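Local coordinates for protein Pre-mRNA-splicing factor 38 (Chaetomium thermophilum, PDB 5F5T) that is probably required for pre-mRNA splicing as a spliceosomal member of the PRP38 family, at residues Pro132-Glu135 with Val136-Leu140; Lys173-Val176 with Cys177-Ser180. One frame throughout, in Å; residues are numbered along the deposited sequence.

Contact 1 (132-135 with 136-140) comes first along the chain and contact 2 (173-176 with 177-180) second. Their centres are about 17 Å apart and their nearest atoms about 8 Å, so they do not touch. Contact 1 spans the short helix 133-140, contact 2 the small hairpin of strands 175-176 and 179-180. Between them run the strands 149-153 and 158-162 and helix 163-172. Helices 117-130 and 163-172 lie against both contacts: Val136 and Leu140 in contact 1 and Val176 in contact 2 pack on helix 163-172. Both contacts belong to the PRP38 family region, where they join short elements to the same two helices of a mainly helical fold.

Contact 1. Residues Pro132-Glu135 with Val136-Leu140; sequences PDKE and VYTLL
Thr138 turns back over the carbonyls of Lys134 and Glu135. Its backbone N gives a nearly straight bond to Lys134 O (3.0 Å, 169° at the hydrogen), while Thr138 OG1 lies 2.8 Å from Glu135 O and 3.2 Å from Lys134 O. The torsion responsible places OG1 between the backbone N and the carbonyl carbon (chi1 57°), beside both carbonyl oxygens. Glu135 O also accepts Leu139 N at 2.9 Å. Pro132 occupies the N-cap position of helix 133-140, and the i to i+4 ladder starts at its carbonyl: Val136 N reaches Pro132 O at 2.9 Å, and Tyr137 N bonds to Asp133 O. Asp133, in the first turn, uses both carboxylate oxygens. Asp133 OD1 takes Lys134 N at 2.6 Å, approached on its anti side and tilted out of the carboxylate plane, and OD2 forms a salt bridge with Arg185. Lys134 CA lies at the edge of the Tyr137 ring, and Asp133 O approaches Tyr137 CD2 obliquely, at 3.0 Å. The ring also rests on Leu190, while its OH is hydrogen-bonded to Arg185 O. A phenylalanine here would probably leave Arg185 O without this partner. Alongside, Glu135 and Leu139 point the same way, with Glu135 CG 3.8 Å from Leu139 CD1.

Contact 2. Residues Lys173-Val176 with Cys177-Ser180; sequences KDRV and CSTS
The guanidinium of Arg175 lies with one face over the backbone of the turn at Ser178 and Thr179. Ser178 C is 3.5 Å above its plane, displaced toward the rim, and Thr179 N lies higher above the same face. At the edge, near the plane, are Ser180 OG and a water. Arg175 NH2 lies 3.1 Å from Ser178 O, but the angle is too poor for a hydrogen bond; its salt bridge is with Glu39. The water links Ser178 OG, at 3.1 Å, with Arg175 NH1 through a weak bond of 3.3 Å, and Ser178 OG is bonded in addition to Val78 N. An extended chain, with Arg175 CG anti to the backbone N (chi1 -165°), carries the group from its strand across to Ser178. Beneath it is a short, weakly bonded beta hairpin with a two-residue loop: a type I' turn from Val176 to Thr179, with Cys177 and Ser178 at the corner and both at positive phi. Val176 N donates to Thr179 O at 3.0 Å, and the return bond, Thr179 N to Val176 O, is more bent (139° at the hydrogen). Arg175 and Ser180 form an antiparallel non-hydrogen-bonded pair. Thr179 OG1 gives its proton to Cys177 O at 3.2 Å from above the carbonyl plane. Val176 CG1 touches Cys177 SG at 4.0 Å. The face of the hairpin bearing Val176 and Thr179 is buried: Val176 meets Phe166 and Leu170 of helix 163-172, while Thr179 packs on Phe125 and Leu129 of helix 117-130 and Leu89 of helix 87-98.

Contact 1. Residues Pro132-Glu135 with Val136-Leu140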
loop_
_atom_site.group_PDB
_atom_site.type_symbol
_atom_site.label_atom_id
_atom_site.label_comp_id
_atom_site.label_asym_id
_atom_site.label_seq_id
_atom_site.Cartn_x
_atom_site.Cartn_y
_atom_site.Cartn_z
ATOM N N PRO A 132 -7.685 8.709 5.027
ATOM C CA PRO A 132 -6.922 9.919 4.690
ATOM C C PRO A 132 -5.413 9.655 4.671
ATOM O O PRO A 132 -4.939 8.761 5.379
ATOM C CB PRO A 132 -7.295 10.890 5.814
ATOM C CG PRO A 132 -8.647 10.430 6.253
ATOM C CD PRO A 132 -8.580 8.935 6.175
ATOM N N ASP A 133 -4.676 10.426 3.874
ATOM C CA ASP A 133 -3.288 10.094 3.570
ATOM C C ASP A 133 -2.375 10.063 4.796
ATOM O O ASP A 133 -1.592 9.123 4.963
ATOM C CB ASP A 133 -2.726 11.079 2.535
ATOM C CG ASP A 133 -3.036 12.527 2.869
ATOM O OD1 ASP A 133 -3.483 12.793 4.004
ATOM O OD2 ASP A 133 -2.830 13.399 1.996
ATOM N N LYS A 134 -2.504 11.060 5.667
ATOM C CA LYS A 134 -1.686 11.121 6.876
ATOM C C LYS A 134 -1.914 9.881 7.736
ATOM O O LYS A 134 -0.964 9.229 8.192
ATOM C CB LYS A 134 -1.983 12.395 7.664
ATOM C CG LYS A 134 -1.462 12.390 9.092
ATOM C CD LYS A 134 -1.800 13.698 9.792
ATOM C CE LYS A 134 -1.469 13.650 11.276
ATOM N NZ LYS A 134 -1.919 14.890 11.972
ATOM N N GLU A 135 -3.185 9.545 7.924
ATOM C CA GLU A 135 -3.562 8.379 8.706
ATOM C C GLU A 135 -3.013 7.111 8.071
ATOM O O GLU A 135 -2.583 6.201 8.770
ATOM C CB GLU A 135 -5.082 8.290 8.838
ATOM C CG GLU A 135 -5.558 7.624 10.117
ATOM C CD GLU A 135 -7.053 7.379 10.119
ATOM O OE1 GLU A 135 -7.496 6.396 10.750
ATOM O OE2 GLU A 135 -7.785 8.172 9.491
ATOM N N VAL A 136 -3.024 7.060 6.745
ATOM C CA VAL A 136 -2.530 5.890 6.033
ATOM C C VAL A 136 -1.033 5.696 6.259
ATOM O O VAL A 136 -0.576 4.583 6.525
ATOM C CB VAL A 136 -2.814 5.991 4.535
ATOM C CG1 VAL A 136 -2.000 4.952 3.768
ATOM C CG2 VAL A 136 -4.293 5.786 4.287
ATOM N N TYR A 137 -0.275 6.784 6.160
ATOM C CA TYR A 137 1.159 6.709 6.399
ATOM C C TYR A 137 1.420 6.248 7.831
ATOM O O TYR A 137 2.194 5.311 8.060
ATOM C CB TYR A 137 1.832 8.059 6.147
ATOM C CG TYR A 137 1.948 8.414 4.682
ATOM C CD1 TYR A 137 2.772 7.688 3.833
ATOM C CD2 TYR A 137 1.246 9.490 4.154
ATOM C CE1 TYR A 137 2.878 8.015 2.491
ATOM C CE2 TYR A 137 1.346 9.824 2.820
ATOM C CZ TYR A 137 2.161 9.087 1.992
ATOM O OH TYR A 137 2.261 9.423 0.660
ATOM N N THR A 138 0.756 6.893 8.789
ATOM C CA THR A 138 0.985 6.592 10.203
ATOM C C THR A 138 0.620 5.147 10.554
ATOM O O THR A 138 1.337 4.489 11.303
ATOM C CB THR A 138 0.197 7.540 11.132
ATOM O OG1 THR A 138 -1.198 7.470 10.820
ATOM C CG2 THR A 138 0.679 8.970 10.970
ATOM N N LEU A 139 -0.502 4.664 10.025
ATOM C CA LEU A 139 -0.958 3.302 10.304
ATOM C C LEU A 139 -0.116 2.237 9.625
ATOM O O LEU A 139 0.246 1.245 10.250
ATOM C CB LEU A 139 -2.421 3.120 9.884
ATOM C CG LEU A 139 -3.489 3.896 10.654
ATOM C CD1 LEU A 139 -4.804 3.889 9.894
ATOM C CD2 LEU A 139 -3.663 3.305 12.039
ATOM N N LEU A 140 0.176 2.430 8.342
ATOM C CA LEU A 140 0.817 1.379 7.554
ATOM C C LEU A 140 2.336 1.320 7.690
ATOM O O LEU A 140 2.912 0.238 7.645
ATOM C CB LEU A 140 0.457 1.528 6.079
ATOM C CG LEU A 140 -1.029 1.428 5.754
ATOM C CD1 LEU A 140 -1.238 1.302 4.252
ATOM C CD2 LEU A 140 -1.650 0.256 6.492
#

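Contact 2. Residues Lys173-Val176 with Cys177-Ser180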
loop_
_atom_site.group_PDB
_atom_site.type_symbol
_atom_site.label_atom_id
_atom_site.label_comp_id
_atom_site.label_asym_id
_atom_site.label_seq_id
_atom_site.Cartn_x
_atom_site.Cartn_y
_atom_site.Cartn_z
ATOM N N LYS A 173 2.831 3.321 -4.664
ATOM C CA LYS A 173 2.369 2.981 -6.004
ATOM C C LYS A 173 0.943 3.467 -6.250
ATOM O O LYS A 173 0.138 3.565 -5.321
ATOM C CB LYS A 173 2.459 1.474 -6.232
ATOM C CG LYS A 173 3.755 1.030 -6.893
ATOM C CD LYS A 173 3.903 -0.481 -6.876
ATOM C CE LYS A 173 4.993 -0.931 -7.838
ATOM N NZ LYS A 173 6.292 -1.161 -7.147
ATOM N N ASP A 174 0.650 3.787 -7.507
ATOM C CA ASP A 174 -0.676 4.246 -7.920
ATOM C C ASP A 174 -1.677 3.109 -8.097
ATOM O O ASP A 174 -2.868 3.288 -7.853
ATOM C CB ASP A 174 -0.577 5.054 -9.216
ATOM C CG ASP A 174 0.072 6.409 -9.007
ATOM O OD1 ASP A 174 -0.014 6.941 -7.879
ATOM O OD2 ASP A 174 0.666 6.940 -9.967
ATOM N N ARG A 175 -1.201 1.952 -8.547
ATOM C CA ARG A 175 -2.092 0.825 -8.796
ATOM C C ARG A 175 -1.607 -0.456 -8.118
ATOM O O ARG A 175 -0.488 -0.914 -8.344
ATOM C CB ARG A 175 -2.238 0.596 -10.301
ATOM C CG ARG A 175 -3.396 -0.305 -10.683
ATOM C CD ARG A 175 -3.789 -0.106 -12.138
ATOM N NE ARG A 175 -5.174 -0.497 -12.379
ATOM C CZ ARG A 175 -5.534 -1.676 -12.872
ATOM N NH1 ARG A 175 -4.609 -2.580 -13.167
ATOM N NH2 ARG A 175 -6.816 -1.958 -13.064
ATOM N N VAL A 176 -2.467 -1.024 -7.279
ATOM C CA VAL A 176 -2.169 -2.258 -6.565
ATOM C C VAL A 176 -3.365 -3.203 -6.611
ATOM O O VAL A 176 -4.489 -2.791 -6.327
ATOM C CB VAL A 176 -1.785 -1.973 -5.098
ATOM C CG1 VAL A 176 -1.795 -3.251 -4.269
ATOM C CG2 VAL A 176 -0.432 -1.287 -5.031
ATOM N N CYS A 177 -3.116 -4.462 -6.973
ATOM C CA CYS A 177 -4.160 -5.484 -7.035
ATOM C C CYS A 177 -5.290 -5.079 -7.970
ATOM O O CYS A 177 -6.463 -5.154 -7.605
ATOM C CB CYS A 177 -4.722 -5.776 -5.644
ATOM S SG CYS A 177 -3.653 -6.791 -4.621
ATOM N N SER A 178 -4.919 -4.595 -9.152
ATOM C CA SER A 178 -5.876 -4.263 -10.200
ATOM C C SER A 178 -6.795 -3.133 -9.752
ATOM O O SER A 178 -7.867 -2.927 -10.320
ATOM C CB SER A 178 -6.698 -5.495 -10.590
ATOM O OG SER A 178 -5.962 -6.364 -11.432
ATOM N N THR A 179 -6.354 -2.390 -8.743
ATOM C CA THR A 179 -7.146 -1.303 -8.191
ATOM C C THR A 179 -6.354 -0.001 -8.188
ATOM O O THR A 179 -5.214 0.039 -7.725
ATOM C CB THR A 179 -7.594 -1.616 -6.752
ATOM O OG1 THR A 179 -8.390 -2.807 -6.745
ATOM C CG2 THR A 179 -8.397 -0.461 -6.167
ATOM N N SER A 180 -6.977 1.068 -8.670
ATOM C CA SER A 180 -6.363 2.385 -8.605
ATOM C C SER A 180 -6.606 2.957 -7.220
ATOM O O SER A 180 -7.745 3.025 -6.755
ATOM C CB SER A 180 -6.927 3.310 -9.678
ATOM O OG SER A 180 -6.417 2.971 -10.954
HETATM O O HOH W 1 -5.346 -5.615 -14.337
#